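Long-range contact in sphingomyelinase-c (Listeria ivanovii, PDB 1ZWX), which belongs to the endonuclease/exonuclease/phosphatase family and has the two-sheet fold of DNase I-like proteins: residues K186-Y200 against E245-P259. Numbering follows the deposited sequence. Where two conformers were deposited one is given.
Sequences KDEIIFIGGDLNVNY and EYLDYIFVENGHARP
H256 lies between I190 and the methylene chain of K186: I190 CD1 sits over the centre of one ring face, 3.4 Å from the centroid, and K186 CD covers the opposite face nearer the rim. The ring's rotation is fixed at both nitrogens, ND1 donating to E253 OE1 (2.8 Å) and NE2 to the I184 carbonyl. G255 N reaches the same E253 OE1 from the other face of the carboxylate, while OE2 takes Q176. Exposed K186 and D187 form the solvent side, where the lysine chain bends at chi2 (-60°), which brings CD over the ring face. Inward, the residues of antiparallel strands 189-193 and 248-252 are buried and paired by backbone bonds, such as F251 N to I192 O (2.8 Å). Past G194, where the chain turns a corner, Y249 OH donates to V198 O (2.8 Å), which lies in the ring plane at its edge; N199 OD1 accepts an almost straight bond from Y246 N (172°). D195 OD2 and D248 OD2 are 4.3 Å apart; N17 bonds D195 OD2, T226 and H291 bond D248 OD1. This antiparallel pair, with 248-252 outermost, ends one of the two mixed sheets of the DNase I-like fold.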
loop_
_atom_site.group_PDB
_atom_site.type_symbol
_atom_site.label_atom_id
_atom_site.label_comp_id
_atom_site.label_asym_id
_atom_site.label_seq_id
_atom_site.Cartn_x
_atom_site.Cartn_y
_atom_site.Cartn_z
ATOM N N LYS A 186 -22.405 -3.995 -10.250
ATOM C CA LYS A 186 -21.729 -2.979 -11.039
ATOM C C LYS A 186 -22.017 -1.575 -10.572
ATOM O O LYS A 186 -21.254 -0.662 -10.874
ATOM C CB LYS A 186 -22.081 -3.141 -12.533
ATOM C CG LYS A 186 -21.845 -4.566 -13.033
ATOM C CD LYS A 186 -20.381 -4.963 -12.862
ATOM C CE LYS A 186 -19.968 -6.083 -13.803
ATOM N NZ LYS A 186 -18.494 -6.108 -13.974
ATOM N N ASP A 187 -23.134 -1.381 -9.862
ATOM C CA ASP A 187 -23.445 -0.055 -9.357
ATOM C C ASP A 187 -22.703 0.232 -8.037
ATOM O O ASP A 187 -22.897 1.274 -7.450
ATOM C CB ASP A 187 -24.962 0.195 -9.206
ATOM C CG ASP A 187 -25.651 -0.851 -8.355
ATOM O OD1 ASP A 187 -24.988 -1.566 -7.571
ATOM O OD2 ASP A 187 -26.898 -0.951 -8.431
ATOM N N GLU A 188 -21.810 -0.670 -7.631
ATOM C CA GLU A 188 -20.944 -0.416 -6.463
ATOM C C GLU A 188 -19.472 -0.180 -6.851
ATOM O O GLU A 188 -18.971 -0.816 -7.781
ATOM C CB GLU A 188 -21.086 -1.571 -5.481
ATOM C CG GLU A 188 -22.486 -1.651 -4.915
ATOM C CD GLU A 188 -22.718 -2.820 -3.984
ATOM O OE1 GLU A 188 -23.907 -3.098 -3.753
ATOM O OE2 GLU A 188 -21.774 -3.467 -3.449
ATOM N N ILE A 189 -18.796 0.718 -6.137
ATOM C CA ILE A 189 -17.439 1.120 -6.498
ATOM C C ILE A 189 -16.379 0.179 -5.886
ATOM O O ILE A 189 -16.527 -0.292 -4.758
ATOM C CB ILE A 189 -17.172 2.583 -6.120
ATOM C CG1 ILE A 189 -15.839 3.087 -6.717
ATOM C CG2 ILE A 189 -17.268 2.775 -4.559
ATOM C CD1 ILE A 189 -15.667 4.617 -6.823
ATOM N N ILE A 190 -15.327 -0.097 -6.675
ATOM C CA ILE A 190 -14.173 -0.891 -6.227
ATOM C C ILE A 190 -12.915 -0.040 -6.429
ATOM O O ILE A 190 -12.676 0.524 -7.523
ATOM C CB ILE A 190 -14.027 -2.218 -6.992
ATOM C CG1 ILE A 190 -15.327 -3.003 -6.987
ATOM C CG2 ILE A 190 -12.835 -3.058 -6.429
ATOM C CD1 ILE A 190 -15.276 -4.272 -7.826
ATOM N N PHE A 191 -12.132 0.062 -5.353
ATOM C CA PHE A 191 -10.837 0.725 -5.386
ATOM C C PHE A 191 -9.749 -0.351 -5.243
ATOM O O PHE A 191 -9.941 -1.381 -4.576
ATOM C CB PHE A 191 -10.679 1.703 -4.235
ATOM C CG PHE A 191 -11.680 2.827 -4.211
ATOM C CD1 PHE A 191 -12.844 2.718 -3.454
ATOM C CD2 PHE A 191 -11.416 4.020 -4.883
ATOM C CE1 PHE A 191 -13.762 3.783 -3.397
ATOM C CE2 PHE A 191 -12.324 5.090 -4.834
ATOM C CZ PHE A 191 -13.491 4.965 -4.054
ATOM N N ILE A 192 -8.627 -0.109 -5.905
ATOM C CA ILE A 192 -7.474 -1.020 -5.838
ATOM C C ILE A 192 -6.296 -0.095 -5.614
ATOM O O ILE A 192 -6.008 0.770 -6.420
ATOM C CB ILE A 192 -7.257 -1.870 -7.141
ATOM C CG1 ILE A 192 -8.481 -2.722 -7.500
ATOM C CG2 ILE A 192 -6.015 -2.826 -6.965
ATOM C CD1 ILE A 192 -8.399 -3.285 -8.981
ATOM N N GLY A 193 -5.627 -0.246 -4.475
ATOM C CA GLY A 193 -4.534 0.669 -4.148
ATOM C C GLY A 193 -3.362 0.010 -3.431
ATOM O O GLY A 193 -3.470 -1.091 -2.902
ATOM N N GLY A 194 -2.244 0.720 -3.421
ATOM C CA GLY A 194 -1.029 0.265 -2.743
ATOM C C GLY A 194 0.181 0.455 -3.630
ATOM O O GLY A 194 0.145 1.213 -4.598
ATOM N N ASP A 195 1.258 -0.241 -3.274
ATOM C CA ASP A 195 2.527 -0.151 -4.001
ATOM C C ASP A 195 2.471 -1.245 -5.059
ATOM O O ASP A 195 2.625 -2.463 -4.772
ATOM C CB ASP A 195 3.694 -0.362 -3.019
ATOM C CG ASP A 195 5.065 -0.385 -3.704
ATOM O OD1 ASP A 195 5.153 -0.265 -4.944
ATOM O OD2 ASP A 195 6.049 -0.454 -2.961
ATOM N N LEU A 196 2.149 -0.822 -6.281
ATOM C CA LEU A 196 2.011 -1.751 -7.400
ATOM C C LEU A 196 3.360 -2.092 -8.067
ATOM O O LEU A 196 3.407 -3.018 -8.910
ATOM C CB LEU A 196 1.001 -1.227 -8.448
ATOM C CG LEU A 196 -0.479 -1.607 -8.176
ATOM C CD1 LEU A 196 -0.714 -3.101 -8.314
ATOM C CD2 LEU A 196 -0.931 -1.219 -6.794
ATOM N N ASN A 197 4.410 -1.348 -7.710
ATOM C CA ASN A 197 5.793 -1.654 -8.162
ATOM C C ASN A 197 5.923 -1.591 -9.712
ATOM O O ASN A 197 6.773 -2.230 -10.324
ATOM C CB ASN A 197 6.265 -2.985 -7.580
ATOM C CG ASN A 197 7.150 -2.803 -6.353
ATOM O OD1 ASN A 197 8.050 -1.948 -6.347
ATOM N ND2 ASN A 197 6.907 -3.582 -5.319
ATOM N N VAL A 198 5.043 -0.806 -10.322
ATOM C CA VAL A 198 5.056 -0.547 -11.761
ATOM C C VAL A 198 5.236 0.954 -11.926
ATOM O O VAL A 198 4.411 1.749 -11.453
ATOM C CB VAL A 198 3.772 -1.047 -12.433
ATOM C CG1 VAL A 198 3.722 -0.648 -13.960
ATOM C CG2 VAL A 198 3.614 -2.534 -12.247
ATOM N N ASN A 199 6.344 1.344 -12.562
ATOM C CA ASN A 199 6.680 2.732 -12.756
ATOM C C ASN A 199 5.771 3.376 -13.824
ATOM O O ASN A 199 5.540 2.799 -14.904
ATOM C CB ASN A 199 8.186 2.844 -13.112
ATOM C CG ASN A 199 8.698 4.270 -13.101
ATOM O OD1 ASN A 199 8.185 5.146 -12.401
ATOM N ND2 ASN A 199 9.734 4.514 -13.895
ATOM N N TYR A 200 5.228 4.542 -13.484
ATOM C CA TYR A 200 4.258 5.237 -14.311
ATOM C C TYR A 200 4.843 5.535 -15.684
ATOM O O TYR A 200 6.023 5.857 -15.794
ATOM C CB TYR A 200 3.857 6.577 -13.676
ATOM C CG TYR A 200 2.916 7.364 -14.572
ATOM C CD1 TYR A 200 1.603 6.918 -14.789
ATOM C CD2 TYR A 200 3.343 8.525 -15.236
ATOM C CE1 TYR A 200 0.713 7.628 -15.629
ATOM C CE2 TYR A 200 2.469 9.239 -16.082
ATOM C CZ TYR A 200 1.168 8.782 -16.272
ATOM O OH TYR A 200 0.299 9.463 -17.105
ATOM N N GLU A 245 11.253 6.802 -8.847
ATOM C CA GLU A 245 10.189 6.036 -9.493
ATOM C C GLU A 245 8.824 6.459 -8.950
ATOM O O GLU A 245 8.745 7.053 -7.877
ATOM C CB GLU A 245 10.390 4.518 -9.314
ATOM C CG GLU A 245 11.635 3.941 -10.055
ATOM C CD GLU A 245 11.791 2.428 -9.897
ATOM O OE1 GLU A 245 10.858 1.672 -10.275
ATOM O OE2 GLU A 245 12.860 1.979 -9.408
ATOM N N TYR A 246 7.772 6.155 -9.710
ATOM C CA TYR A 246 6.383 6.416 -9.313
ATOM C C TYR A 246 5.681 5.061 -9.253
ATOM O O TYR A 246 5.432 4.442 -10.285
ATOM C CB TYR A 246 5.701 7.369 -10.322
ATOM C CG TYR A 246 4.416 7.974 -9.787
ATOM C CD1 TYR A 246 4.343 9.334 -9.502
ATOM C CD2 TYR A 246 3.299 7.184 -9.539
ATOM C CE1 TYR A 246 3.187 9.905 -8.997
ATOM C CE2 TYR A 246 2.155 7.719 -9.013
ATOM C CZ TYR A 246 2.093 9.095 -8.762
ATOM O OH TYR A 246 0.937 9.658 -8.268
ATOM N N LEU A 247 5.421 4.562 -8.042
ATOM C CA LEU A 247 5.106 3.147 -7.834
ATOM C C LEU A 247 3.819 2.892 -7.038
ATOM O O LEU A 247 3.349 1.748 -6.950
ATOM C CB LEU A 247 6.256 2.491 -7.048
ATOM C CG LEU A 247 7.640 2.468 -7.722
ATOM C CD1 LEU A 247 8.669 1.847 -6.755
ATOM C CD2 LEU A 247 7.582 1.686 -9.042
ATOM N N ASP A 248 3.310 3.953 -6.410
ATOM C CA ASP A 248 2.171 3.842 -5.464
ATOM C C ASP A 248 0.935 4.556 -6.062
ATOM O O ASP A 248 1.002 5.699 -6.510
ATOM C CB ASP A 248 2.515 4.470 -4.111
ATOM C CG ASP A 248 3.733 3.829 -3.440
ATOM O OD1 ASP A 248 4.876 4.230 -3.741
ATOM O OD2 ASP A 248 3.521 2.962 -2.576
ATOM N N TYR A 249 -0.179 3.841 -6.058
ATOM C CA TYR A 249 -1.387 4.277 -6.751
ATOM C C TYR A 249 -2.637 3.897 -5.977
ATOM O O TYR A 249 -2.667 2.873 -5.264
ATOM C CB TYR A 249 -1.507 3.534 -8.070
ATOM C CG TYR A 249 -0.318 3.681 -9.025
ATOM C CD1 TYR A 249 0.685 2.715 -9.064
ATOM C CD2 TYR A 249 -0.245 4.769 -9.905
ATOM C CE1 TYR A 249 1.784 2.841 -9.961
ATOM C CE2 TYR A 249 0.848 4.917 -10.803
ATOM C CZ TYR A 249 1.841 3.935 -10.817
ATOM O OH TYR A 249 2.870 4.075 -11.714
ATOM N N ILE A 250 -3.701 4.667 -6.205
ATOM C CA ILE A 250 -5.032 4.213 -5.824
ATOM C C ILE A 250 -5.950 4.396 -7.034
ATOM O O ILE A 250 -6.207 5.509 -7.433
ATOM C CB ILE A 250 -5.623 4.945 -4.581
ATOM C CG1 ILE A 250 -4.606 4.982 -3.398
ATOM C CG2 ILE A 250 -6.892 4.211 -4.148
ATOM C CD1 ILE A 250 -4.873 6.102 -2.384
ATOM N N PHE A 251 -6.458 3.285 -7.548
ATOM C CA PHE A 251 -7.258 3.274 -8.780
ATOM C C PHE A 251 -8.709 2.973 -8.488
ATOM O O PHE A 251 -9.036 2.362 -7.494
ATOM C CB PHE A 251 -6.802 2.128 -9.698
ATOM C CG PHE A 251 -5.402 2.287 -10.260
ATOM C CD1 PHE A 251 -4.419 1.334 -9.955
ATOM C CD2 PHE A 251 -5.076 3.350 -11.116
ATOM C CE1 PHE A 251 -3.090 1.441 -10.504
ATOM C CE2 PHE A 251 -3.767 3.494 -11.652
ATOM C CZ PHE A 251 -2.766 2.515 -11.345
ATOM N N VAL A 252 -9.567 3.334 -9.442
ATOM C CA VAL A 252 -10.951 2.898 -9.465
ATOM C C VAL A 252 -11.092 1.838 -10.543
ATOM O O VAL A 252 -10.593 2.022 -11.665
ATOM C CB VAL A 252 -11.885 4.102 -9.769
ATOM C CG1 VAL A 252 -13.304 3.591 -9.985
ATOM C CG2 VAL A 252 -11.833 5.124 -8.631
ATOM N N GLU A 253 -11.734 0.733 -10.221
ATOM C CA GLU A 253 -11.930 -0.327 -11.191
ATOM C C GLU A 253 -12.992 0.053 -12.248
ATOM O O GLU A 253 -14.047 0.600 -11.899
ATOM C CB GLU A 253 -12.285 -1.627 -10.501
ATOM C CG GLU A 253 -11.837 -2.924 -11.268
ATOM C CD GLU A 253 -12.957 -3.564 -12.095
ATOM O OE1 GLU A 253 -14.114 -3.084 -12.044
ATOM O OE2 GLU A 253 -12.695 -4.577 -12.771
ATOM N N ASN A 254 -12.720 -0.279 -13.522
ATOM C CA ASN A 254 -13.523 0.263 -14.639
ATOM C C ASN A 254 -14.862 -0.411 -14.877
ATOM O O ASN A 254 -15.749 0.191 -15.482
ATOM C CB ASN A 254 -12.722 0.320 -15.965
ATOM C CG ASN A 254 -11.754 1.510 -16.028
ATOM O OD1 ASN A 254 -11.899 2.512 -15.328
ATOM N ND2 ASN A 254 -10.739 1.391 -16.882
ATOM N N GLY A 255 -15.025 -1.646 -14.447
ATOM C CA GLY A 255 -16.288 -2.328 -14.701
ATOM C C GLY A 255 -17.384 -2.002 -13.677
ATOM O O GLY A 255 -18.506 -2.485 -13.783
ATOM N N HIS A 256 -17.050 -1.186 -12.686
ATOM C CA HIS A 256 -17.953 -0.901 -11.575
ATOM C C HIS A 256 -18.142 0.591 -11.431
ATOM O O HIS A 256 -17.645 1.365 -12.258
ATOM C CB HIS A 256 -17.421 -1.549 -10.299
ATOM C CG HIS A 256 -17.483 -3.032 -10.338
ATOM N ND1 HIS A 256 -16.650 -3.785 -11.134
ATOM C CD2 HIS A 256 -18.302 -3.908 -9.717
ATOM C CE1 HIS A 256 -16.933 -5.065 -10.979
ATOM N NE2 HIS A 256 -17.930 -5.167 -10.120
ATOM N N ALA A 257 -18.861 1.023 -10.394
ATOM C CA ALA A 257 -19.262 2.423 -10.308
ATOM C C ALA A 257 -18.090 3.369 -10.231
ATOM O O ALA A 257 -17.069 3.058 -9.604
ATOM C CB ALA A 257 -20.190 2.652 -9.107
ATOM N N ARG A 258 -18.252 4.543 -10.843
ATOM C CA ARG A 258 -17.181 5.525 -10.940
ATOM C C ARG A 258 -17.640 6.903 -10.530
ATOM O O ARG A 258 -18.789 7.253 -10.749
ATOM C CB ARG A 258 -16.603 5.551 -12.374
ATOM C CG ARG A 258 -15.798 4.245 -12.714
ATOM C CD ARG A 258 -15.097 4.253 -14.065
ATOM N NE ARG A 258 -15.673 3.314 -15.018
ATOM C CZ ARG A 258 -15.265 3.186 -16.277
ATOM N NH1 ARG A 258 -14.276 3.939 -16.731
ATOM N NH2 ARG A 258 -15.838 2.301 -17.079
ATOM N N PRO A 259 -16.749 7.697 -9.915
ATOM C CA PRO A 259 -17.005 9.125 -9.713
ATOM C C PRO A 259 -16.871 9.930 -11.008
ATOM O O PRO A 259 -16.386 9.399 -12.011
ATOM C CB PRO A 259 -15.881 9.552 -8.768
ATOM C CG PRO A 259 -14.768 8.568 -9.036
ATOM C CD PRO A 259 -15.455 7.270 -9.337
HETATM O O HOH W 1 -15.512 0.865 -9.524
#